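Local coordinates for protein probable ubiquitin-conjugating enzyme E2 7 (Caenorhabditis elegans, PDB 1PZV) that probably catalyses the covalent attachment of ubiquitin to other proteins, taking activated ubiquitin from an E1 enzyme as a thioester, at residues K9-D14 and V112-T117. Numbering follows the deposited sequence.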
ATOM      1  N   LYS A   9      15.740   9.729   4.794  1.00 58.41           N
ATOM      2  CA  LYS A   9      16.943   9.165   4.187  1.00 59.60           C
ATOM      3  C   LYS A   9      17.352   7.923   4.975  1.00 58.72           C
ATOM      4  O   LYS A   9      17.765   6.909   4.407  1.00 58.19           O
ATOM      5  CB  LYS A   9      18.087  10.192   4.175  1.00 59.99           C
ATOM      6  CG  LYS A   9      17.880  11.345   3.183  1.00 63.40           C
ATOM      7  CD  LYS A   9      18.973  12.413   3.297  1.00 66.38           C
ATOM      8  CE  LYS A   9      18.656  13.674   2.471  1.00 67.83           C
ATOM      9  NZ  LYS A   9      19.650  14.787   2.691  1.00 67.34           N
ATOM     10  N   LYS A  10      17.217   8.012   6.291  1.00 58.42           N
ATOM     11  CA  LYS A  10      17.564   6.907   7.170  1.00 56.33           C
ATOM     12  C   LYS A  10      16.596   5.750   6.953  1.00 55.13           C
ATOM     13  O   LYS A  10      17.026   4.616   6.763  1.00 53.78           O
ATOM     14  CB  LYS A  10      17.533   7.369   8.640  1.00 55.79           C
ATOM     15  CG  LYS A  10      17.667   6.261   9.678  1.00 54.12           C
ATOM     16  CD  LYS A  10      18.997   5.556   9.575  1.00 54.19           C
ATOM     17  CE  LYS A  10      18.957   4.219  10.308  1.00 55.26           C
ATOM     18  NZ  LYS A  10      20.210   3.419  10.121  1.00 54.67           N
ATOM     19  N   GLN A  11      15.294   6.039   6.974  1.00 54.07           N
ATOM     20  CA  GLN A  11      14.283   5.002   6.790  1.00 54.68           C
ATOM     21  C   GLN A  11      14.369   4.321   5.418  1.00 55.06           C
ATOM     22  O   GLN A  11      14.295   3.082   5.325  1.00 54.78           O
ATOM     23  CB  GLN A  11      12.877   5.575   7.019  1.00 54.21           C
ATOM     24  CG  GLN A  11      12.644   6.017   8.463  1.00 54.57           C
ATOM     25  CD  GLN A  11      11.201   6.378   8.759  1.00 52.34           C
ATOM     26  OE1 GLN A  11      10.855   6.724   9.883  1.00 52.75           O
ATOM     27  NE2 GLN A  11      10.356   6.295   7.752  1.00 53.89           N
ATOM     28  N   LEU A  12      14.532   5.121   4.363  1.00 52.99           N
ATOM     29  CA  LEU A  12      14.649   4.583   3.012  1.00 51.77           C
ATOM     30  C   LEU A  12      15.840   3.634   2.928  1.00 51.51           C
ATOM     31  O   LEU A  12      15.756   2.561   2.319  1.00 51.48           O
ATOM     32  CB  LEU A  12      14.838   5.712   1.998  1.00 51.08           C
ATOM     33  CG  LEU A  12      15.156   5.278   0.556  1.00 51.10           C
ATOM     34  CD1 LEU A  12      14.058   4.374   0.043  1.00 50.18           C
ATOM     35  CD2 LEU A  12      15.313   6.500  -0.349  1.00 49.66           C
ATOM     36  N   ALA A  13      16.945   4.045   3.545  1.00 49.69           N
ATOM     37  CA  ALA A  13      18.172   3.261   3.556  1.00 49.51           C
ATOM     38  C   ALA A  13      18.009   1.921   4.257  1.00 49.20           C
ATOM     39  O   ALA A  13      18.483   0.909   3.758  1.00 49.23           O
ATOM     40  CB  ALA A  13      19.300   4.063   4.206  1.00 48.53           C
ATOM     41  N   ASP A  14      17.349   1.900   5.409  1.00 50.26           N
ATOM     42  CA  ASP A  14      17.170   0.634   6.104  1.00 53.54           C
ATOM     43  C   ASP A  14      16.326  -0.245   5.205  1.00 54.45           C
ATOM     44  O   ASP A  14      16.629  -1.417   4.976  1.00 55.17           O
ATOM     45  CB  ASP A  14      16.457   0.822   7.446  1.00 55.79           C
ATOM     46  CG  ASP A  14      17.225   1.720   8.402  1.00 60.68           C
ATOM     47  OD1 ASP A  14      18.481   1.638   8.452  1.00 60.70           O
ATOM     48  OD2 ASP A  14      16.559   2.503   9.120  1.00 63.17           O
ATOM     49  N   VAL A 112       5.489   8.177  16.005  1.00 58.17           N
ATOM     50  CA  VAL A 112       6.506   7.152  16.247  1.00 56.79           C
ATOM     51  C   VAL A 112       6.448   6.069  15.167  1.00 55.76           C
ATOM     52  O   VAL A 112       7.251   5.130  15.180  1.00 55.43           O
ATOM     53  CB  VAL A 112       6.338   6.458  17.645  1.00 57.32           C
ATOM     54  CG1 VAL A 112       6.521   7.474  18.765  1.00 57.48           C
ATOM     55  CG2 VAL A 112       4.978   5.775  17.749  1.00 54.64           C
ATOM     56  N   HIS A 113       5.500   6.193  14.236  1.00 54.62           N
ATOM     57  CA  HIS A 113       5.375   5.203  13.161  1.00 54.23           C
ATOM     58  C   HIS A 113       6.406   5.415  12.046  1.00 52.18           C
ATOM     59  O   HIS A 113       6.901   6.526  11.837  1.00 51.97           O
ATOM     60  CB  HIS A 113       3.958   5.209  12.556  1.00 52.38           C
ATOM     61  CG  HIS A 113       2.914   4.584  13.433  1.00 51.48           C
ATOM     62  ND1 HIS A 113       3.193   3.550  14.301  1.00 51.04           N
ATOM     63  CD2 HIS A 113       1.582   4.812  13.536  1.00 49.73           C
ATOM     64  CE1 HIS A 113       2.078   3.169  14.903  1.00 51.64           C
ATOM     65  NE2 HIS A 113       1.086   3.920  14.456  1.00 51.95           N
ATOM     66  N   THR A 114       6.719   4.336  11.333  1.00 51.02           N
ATOM     67  CA  THR A 114       7.688   4.390  10.242  1.00 48.58           C
ATOM     68  C   THR A 114       7.126   3.802   8.944  1.00 49.58           C
ATOM     69  O   THR A 114       6.030   3.213   8.922  1.00 46.90           O
ATOM     70  CB  THR A 114       8.971   3.611  10.593  1.00 46.86           C
ATOM     71  OG1 THR A 114       8.677   2.211  10.659  1.00 43.57           O
ATOM     72  CG2 THR A 114       9.523   4.071  11.926  1.00 42.14           C
ATOM     73  N   VAL A 115       7.885   3.982   7.865  1.00 48.17           N
ATOM     74  CA  VAL A 115       7.490   3.471   6.565  1.00 47.14           C
ATOM     75  C   VAL A 115       7.249   1.985   6.767  1.00 48.04           C
ATOM     76  O   VAL A 115       6.329   1.398   6.186  1.00 46.77           O
ATOM     77  CB  VAL A 115       8.609   3.693   5.524  1.00 44.73           C
ATOM     78  CG1 VAL A 115       8.211   3.095   4.190  1.00 43.11           C
ATOM     79  CG2 VAL A 115       8.885   5.182   5.372  1.00 43.07           C
ATOM     80  N   GLU A 116       8.087   1.398   7.615  1.00 48.66           N
ATOM     81  CA  GLU A 116       7.992  -0.009   7.934  1.00 50.00           C
ATOM     82  C   GLU A 116       6.606  -0.332   8.476  1.00 48.73           C
ATOM     83  O   GLU A 116       5.989  -1.307   8.061  1.00 49.31           O
ATOM     84  CB  GLU A 116       9.051  -0.388   8.968  1.00 52.12           C
ATOM     85  CG  GLU A 116       8.962  -1.844   9.432  1.00 54.97           C
ATOM     86  CD  GLU A 116       9.974  -2.193  10.512  1.00 58.66           C
ATOM     87  OE1 GLU A 116       9.967  -3.363  10.961  1.00 59.67           O
ATOM     88  OE2 GLU A 116      10.773  -1.306  10.913  1.00 60.03           O
ATOM     89  N   THR A 117       6.125   0.491   9.402  1.00 47.63           N
ATOM     90  CA  THR A 117       4.806   0.303   9.996  1.00 47.60           C
ATOM     91  C   THR A 117       3.730   0.317   8.902  1.00 46.54           C
ATOM     92  O   THR A 117       2.856  -0.553   8.848  1.00 46.86           O
ATOM     93  CB  THR A 117       4.491   1.427  11.029  1.00 49.87           C
ATOM     94  OG1 THR A 117       5.529   1.485  12.019  1.00 49.15           O
ATOM     95  CG2 THR A 117       3.156   1.152  11.732  1.00 47.84           C
TER
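Thr114 lies over one face of the Gln11 side-chain amide, with Thr114 CB 4.0 Å from Gln11 CD and Thr114 CG2 on the same side. Val115 CG2 sits at the rim, close to the amide plane. The amide is probably modelled turned over, so its oxygen and nitrogen may be exchanged. The second flat group is the His113 ring. Thr117 CG2 sits over one face of it, 3.5 Å from the ring plane and nearer the edge than the centre.

In this UBC fold the contact joins the first helix, 5-17, to the start of helix 115-127. Gln11 is the residue of helix 5-17 that reaches across. Its CG is anti to the carbonyl carbon (chi1 -66°), and the extended chain beyond it carries the amide over to Thr114. The backbones stay apart, with Gln11 CA 7.0 Å from Val115 CA. With an alanine in place of Gln11 the amide is gone, and a gap would probably open beside Thr114 and Val115, with no side chain left to span the two segments.

Leu12 points away from this contact, yet both Leu12 and Val115 touch Trp36 of strand 35-41. Val115 also packs on Phe59 and Tyr63. The contact lies away from Cys88, the predicted thioester cysteine.

Thr114 is the N-cap of helix 115-127 and forms a capping box with Thr117. The bond from Thr117 N to Thr114 OG1 is weak. Thr114 thus caps with its hydroxyl while CB and CG2 face Gln11. In return, Thr114 N donates to Thr117 OG1 over 3.2 Å, almost straight at 174°.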